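PDB 4UMI: fiber protein, which probably forms, as a homotrimer, the spikes at the capsid vertices whose head domain attaches the virion to its host receptor. Local coordinates for residues Lys149-Ala154 with Glu183-Leu188; Ala120-Glu125 with Thr135-Ser140. All blocks are in the same frame, centred on the assembly; numbering follows the deposited sequence.

Contact 1: residues Lys149-Ala154 with Glu183-Leu188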
loop_
_atom_site.group_PDB
_atom_site.type_symbol
_atom_site.label_atom_id
_atom_site.label_comp_id
_atom_site.label_asym_id
_atom_site.label_seq_id
_atom_site.Cartn_x
_atom_site.Cartn_y
_atom_site.Cartn_z
ATOM N N LYS A 149 -8.635 -5.565 -20.716
ATOM C CA LYS A 149 -10.051 -5.318 -20.773
ATOM C C LYS A 149 -10.801 -6.595 -20.473
ATOM O O LYS A 149 -10.523 -7.644 -21.051
ATOM C CB LYS A 149 -10.416 -4.848 -22.168
ATOM C CG LYS A 149 -9.984 -3.443 -22.453
ATOM C CD LYS A 149 -10.388 -2.977 -23.850
ATOM C CE LYS A 149 -11.491 -1.920 -23.835
ATOM N NZ LYS A 149 -11.014 -0.547 -23.465
ATOM N N ALA A 150 -11.765 -6.499 -19.574
ATOM C CA ALA A 150 -12.559 -7.671 -19.217
ATOM C C ALA A 150 -13.849 -7.260 -18.513
ATOM O O ALA A 150 -13.927 -6.200 -17.904
ATOM C CB ALA A 150 -11.763 -8.577 -18.328
ATOM N N PRO A 151 -14.895 -8.082 -18.666
ATOM C CA PRO A 151 -16.142 -7.823 -17.985
ATOM C C PRO A 151 -16.001 -7.885 -16.485
ATOM O O PRO A 151 -15.315 -8.769 -15.968
ATOM C CB PRO A 151 -17.047 -8.970 -18.455
ATOM C CG PRO A 151 -16.368 -9.604 -19.603
ATOM C CD PRO A 151 -14.918 -9.329 -19.450
ATOM N N ALA A 152 -16.619 -6.924 -15.807
ATOM C CA ALA A 152 -16.620 -6.859 -14.345
ATOM C C ALA A 152 -18.047 -7.018 -13.844
ATOM O O ALA A 152 -18.998 -6.649 -14.532
ATOM C CB ALA A 152 -16.080 -5.526 -13.914
ATOM N N SER A 153 -18.196 -7.547 -12.639
ATOM C CA SER A 153 -19.520 -7.643 -12.014
ATOM C C SER A 153 -20.190 -6.279 -11.848
ATOM O O SER A 153 -19.533 -5.234 -11.851
ATOM C CB SER A 153 -19.417 -8.304 -10.648
ATOM O OG SER A 153 -18.778 -7.478 -9.696
ATOM N N ALA A 154 -21.512 -6.278 -11.677
ATOM C CA ALA A 154 -22.211 -5.051 -11.380
ATOM C C ALA A 154 -21.693 -4.420 -10.106
ATOM O O ALA A 154 -21.598 -3.207 -10.003
ATOM C CB ALA A 154 -23.690 -5.328 -11.239
ATOM N N GLU A 183 -19.886 0.512 -19.047
ATOM C CA GLU A 183 -20.908 -0.489 -19.378
ATOM C C GLU A 183 -20.467 -1.884 -18.928
ATOM O O GLU A 183 -20.553 -2.862 -19.680
ATOM C CB GLU A 183 -21.250 -0.436 -20.886
ATOM C CG GLU A 183 -22.169 0.723 -21.232
ATOM C CD GLU A 183 -22.357 0.962 -22.722
ATOM O OE1 GLU A 183 -21.950 0.106 -23.544
ATOM O OE2 GLU A 183 -22.923 2.026 -23.065
ATOM N N GLY A 184 -19.930 -1.950 -17.709
ATOM C CA GLY A 184 -19.573 -3.210 -17.108
ATOM C C GLY A 184 -18.275 -3.831 -17.616
ATOM O O GLY A 184 -18.006 -4.998 -17.350
ATOM N N ILE A 185 -17.507 -3.096 -18.423
ATOM C CA ILE A 185 -16.209 -3.587 -18.922
ATOM C C ILE A 185 -15.102 -2.793 -18.222
ATOM O O ILE A 185 -15.082 -1.572 -18.315
ATOM C CB ILE A 185 -16.057 -3.394 -20.444
ATOM C CG1 ILE A 185 -17.208 -4.085 -21.191
ATOM C CG2 ILE A 185 -14.684 -3.872 -20.896
ATOM C CD1 ILE A 185 -17.263 -5.579 -21.015
ATOM N N LEU A 186 -14.228 -3.482 -17.482
ATOM C CA LEU A 186 -13.081 -2.834 -16.856
ATOM C C LEU A 186 -11.979 -2.675 -17.886
ATOM O O LEU A 186 -11.690 -3.633 -18.613
ATOM C CB LEU A 186 -12.642 -3.692 -15.684
ATOM C CG LEU A 186 -11.407 -3.218 -14.935
ATOM C CD1 LEU A 186 -11.497 -3.617 -13.475
ATOM C CD2 LEU A 186 -10.114 -3.737 -15.527
ATOM N N THR A 187 -11.356 -1.505 -17.907
ATOM C CA THR A 187 -10.143 -1.283 -18.656
ATOM C C THR A 187 -9.015 -0.854 -17.724
ATOM O O THR A 187 -9.245 0.011 -16.888
ATOM C CB THR A 187 -10.305 -0.212 -19.743
ATOM O OG1 THR A 187 -11.292 -0.636 -20.690
ATOM C CG2 THR A 187 -8.988 0.048 -20.505
ATOM N N LEU A 188 -7.838 -1.482 -17.885
ATOM C CA LEU A 188 -6.630 -1.039 -17.195
ATOM C C LEU A 188 -5.684 -0.639 -18.317
ATOM O O LEU A 188 -5.196 -1.499 -19.062
ATOM C CB LEU A 188 -6.039 -2.174 -16.355
ATOM C CG LEU A 188 -4.584 -1.884 -15.864
ATOM C CD1 LEU A 188 -4.443 -0.717 -14.930
ATOM C CD2 LEU A 188 -3.919 -3.113 -15.350
#
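The side chain of K149 overlaps that of T187, the two lying alongside one another and pointing the same way from the sheet. CG of K149 passes T187 CG2 at 4.1 Å, and the chain then bends at chi3 (110°) and chi4 to bring the ammonium group back over its neighbour. NZ thereby donates a hydrogen bond to T187 OG1, 2.8 Å away, while the preceding CE lies 3.4 Å from OG1. The aliphatic part of the lysine thus helps to bury T187, and its ammonium group gives the hydroxyl oxygen a donor.

On the same face, P151 pairs with I185, whose CD1 reaches back to within 3.9 Å of P151 CA. Proline's missing N-H costs this pairing nothing, since the two residues form a non-hydrogen-bonded pair. A150 and L186 make the hydrogen-bonded pair between them: A150 N donates to L186 O over 3.0 Å, and L186 N returns the bond to A150 O. Past the proline, A152 N extends the pairing by a nearly straight bond (176°) to G184 O at 2.8 Å. G184 has a positive phi of 78°, a conformation that suits glycine; E183 and G184 are the two central residues of a type I' turn that joins strand 175-182 to strand 185-190.

The opposite face carries A150 and L186, turned into the interior beside L111, with A152 CB 4.3 Å from L186 CB. S153 then stands at the N-cap of helix 154-161, where its OG bonds L156 N and also E109. This is the antiparallel pairing of an edge strand, 148-151, with the inner strand 185-190, in one of the two sheets of the fibre head beta-sandwich.

Contact 2: residues Ala120-Glu125 with Thr135-Ser140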
loop_
_atom_site.group_PDB
_atom_site.type_symbol
_atom_site.label_atom_id
_atom_site.label_comp_id
_atom_site.label_asym_id
_atom_site.label_seq_id
_atom_site.Cartn_x
_atom_site.Cartn_y
_atom_site.Cartn_z
ATOM N N ALA A 120 -6.644 -10.380 -10.380
ATOM C CA ALA A 120 -7.520 -10.349 -9.231
ATOM C C ALA A 120 -7.584 -8.933 -8.750
ATOM O O ALA A 120 -6.560 -8.232 -8.627
ATOM C CB ALA A 120 -7.014 -11.260 -8.150
ATOM N N PHE A 121 -8.799 -8.477 -8.512
ATOM C CA PHE A 121 -9.070 -7.165 -7.951
ATOM C C PHE A 121 -9.758 -7.346 -6.595
ATOM O O PHE A 121 -10.615 -8.210 -6.449
ATOM C CB PHE A 121 -9.951 -6.346 -8.856
ATOM C CG PHE A 121 -9.283 -5.938 -10.135
ATOM C CD1 PHE A 121 -8.451 -4.843 -10.173
ATOM C CD2 PHE A 121 -9.464 -6.648 -11.297
ATOM C CE1 PHE A 121 -7.827 -4.468 -11.343
ATOM C CE2 PHE A 121 -8.854 -6.273 -12.459
ATOM C CZ PHE A 121 -8.011 -5.216 -12.462
ATOM N N GLN A 122 -9.437 -6.493 -5.637
ATOM C CA GLN A 122 -10.126 -6.405 -4.359
ATOM C C GLN A 122 -10.599 -4.986 -4.177
ATOM O O GLN A 122 -9.839 -4.036 -4.387
ATOM C CB GLN A 122 -9.233 -6.865 -3.193
ATOM C CG GLN A 122 -9.757 -6.595 -1.792
ATOM C CD GLN A 122 -8.725 -6.851 -0.754
ATOM O OE1 GLN A 122 -7.521 -6.936 -1.057
ATOM N NE2 GLN A 122 -9.152 -6.877 0.487
ATOM N N ALA A 123 -11.851 -4.837 -3.754
ATOM C CA ALA A 123 -12.434 -3.537 -3.486
ATOM C C ALA A 123 -12.810 -3.461 -2.010
ATOM O O ALA A 123 -13.572 -4.294 -1.521
ATOM C CB ALA A 123 -13.642 -3.311 -4.391
ATOM N N ARG A 124 -12.277 -2.469 -1.314
ATOM C CA ARG A 124 -12.471 -2.314 0.112
ATOM C C ARG A 124 -12.971 -0.923 0.419
ATOM O O ARG A 124 -12.508 0.035 -0.174
ATOM C CB ARG A 124 -11.204 -2.687 0.881
ATOM C CG ARG A 124 -11.315 -2.699 2.375
ATOM C CD ARG A 124 -9.900 -2.829 2.943
ATOM N NE ARG A 124 -9.369 -4.171 2.887
ATOM C CZ ARG A 124 -8.112 -4.505 3.196
ATOM N NH1 ARG A 124 -7.238 -3.561 3.575
ATOM N NH2 ARG A 124 -7.710 -5.787 3.117
ATOM N N GLU A 125 -13.933 -0.811 1.340
ATOM C CA GLU A 125 -14.361 0.475 1.864
ATOM C C GLU A 125 -14.192 0.450 3.371
ATOM O O GLU A 125 -14.667 -0.453 4.072
ATOM C CB GLU A 125 -15.796 0.813 1.467
ATOM C CG GLU A 125 -16.190 2.175 1.986
ATOM C CD GLU A 125 -17.594 2.570 1.633
ATOM O OE1 GLU A 125 -17.860 2.910 0.477
ATOM O OE2 GLU A 125 -18.447 2.572 2.527
ATOM N N THR A 135 -10.537 1.664 -1.431
ATOM C CA THR A 135 -9.276 1.159 -1.977
ATOM C C THR A 135 -9.508 0.045 -2.982
ATOM O O THR A 135 -10.246 -0.905 -2.716
ATOM C CB THR A 135 -8.362 0.623 -0.865
ATOM O OG1 THR A 135 -8.168 1.617 0.150
ATOM C CG2 THR A 135 -7.009 0.204 -1.392
ATOM N N LEU A 136 -8.863 0.186 -4.137
ATOM C CA LEU A 136 -8.783 -0.860 -5.141
ATOM C C LEU A 136 -7.392 -1.521 -5.065
ATOM O O LEU A 136 -6.399 -0.811 -5.213
ATOM C CB LEU A 136 -8.998 -0.281 -6.527
ATOM C CG LEU A 136 -8.993 -1.292 -7.660
ATOM C CD1 LEU A 136 -10.209 -2.212 -7.611
ATOM C CD2 LEU A 136 -8.920 -0.585 -9.016
ATOM N N PHE A 137 -7.342 -2.823 -4.878
ATOM C CA PHE A 137 -6.127 -3.589 -4.923
ATOM C C PHE A 137 -6.161 -4.402 -6.212
ATOM O O PHE A 137 -7.197 -4.927 -6.598
ATOM C CB PHE A 137 -6.035 -4.551 -3.732
ATOM C CG PHE A 137 -6.010 -3.909 -2.389
ATOM C CD1 PHE A 137 -7.169 -3.667 -1.655
ATOM C CD2 PHE A 137 -4.793 -3.628 -1.795
ATOM C CE1 PHE A 137 -7.050 -3.139 -0.372
ATOM C CE2 PHE A 137 -4.703 -3.088 -0.538
ATOM C CZ PHE A 137 -5.830 -2.826 0.173
ATOM N N ALA A 138 -5.011 -4.458 -6.884
ATOM C CA ALA A 138 -4.921 -5.206 -8.138
ATOM C C ALA A 138 -3.671 -6.079 -8.157
ATOM O O ALA A 138 -2.603 -5.624 -7.736
ATOM C CB ALA A 138 -4.836 -4.250 -9.312
ATOM N N TYR A 139 -3.793 -7.298 -8.663
ATOM C CA TYR A 139 -2.657 -8.209 -8.782
ATOM C C TYR A 139 -2.772 -9.034 -10.042
ATOM O O TYR A 139 -3.853 -9.511 -10.382
ATOM C CB TYR A 139 -2.618 -9.196 -7.585
ATOM C CG TYR A 139 -1.652 -10.346 -7.812
ATOM C CD1 TYR A 139 -0.290 -10.158 -7.711
ATOM C CD2 TYR A 139 -2.095 -11.603 -8.205
ATOM C CE1 TYR A 139 0.618 -11.160 -8.003
ATOM C CE2 TYR A 139 -1.202 -12.608 -8.486
ATOM C CZ TYR A 139 0.150 -12.387 -8.380
ATOM O OH TYR A 139 1.068 -13.364 -8.675
ATOM N N SER A 140 -1.655 -9.201 -10.763
ATOM C CA SER A 140 -1.602 -10.246 -11.773
ATOM C C SER A 140 -0.205 -10.865 -11.730
ATOM O O SER A 140 0.768 -10.138 -11.644
ATOM C CB SER A 140 -1.833 -9.672 -13.164
ATOM O OG SER A 140 -1.726 -10.673 -14.156
HETATM O O HOH W 1 -10.243 1.101 1.992
#
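Q122 runs along the ring of F137, side by side with it. CB lies 4.0 Å from F137 CB, CG 3.9 Å from CD1, and the amide carbon CD 3.7 Å from that same ring atom. With CG anti to the backbone N (chi1 170°) and the rest of the chain extended, the amide is laid beside the ring, their planes 29° apart, and OE1 ends 3.3 Å from F137 CD1. At its tip, OE1 is hydrogen-bonded to K133 of the second subunit, whereas NE2 bonds D106 of its own chain and E126 of the second subunit.

R124 presents a guanidinium face to the same ring: F137 CE1 sits over its centre, 3.9 Å above the plane, with the two planes 61° apart. Its NH2 forms a salt bridge to E126 of the second subunit, whose K133 makes a cation-pi contact with F137.

F121 and A138 lie on the other face of the sheet, F121 CE1 resting 3.6 Å from A138 CB, and L136 CD1 packs against the phenylalanine ring as well. Between the two faces, the backbones of Q122 and F137 exchange hydrogen bonds, as do A120 with Y139 and R124 with T135. Strands 118-128 and 131-140, directly consecutive and regularly antiparallel, form a beta hairpin at the centre of a sandwich sheet whose one face meets a neighbouring subunit of the fibre head trimer.

In the fold
The two contacts belong to opposite sheets of the head domain, with centres 14 Å apart, and they meet in the interior between those sheets. There L186 of contact 1 packs against F121 of contact 2, L186 CD1 lying 3.9 Å from F121 CE2. L111 of strand 101-112 touches both of these side chains, and L160 of helix 154-161 reaches L186 and also L136, so one side chain from that strand and one from the helix each touch both contacts. Along the chain they occur in series, strand 131-140 being followed by strand 148-151. Their outer faces differ: contact 2 borders the second subunit, whereas no other chain of the trimer touches contact 1.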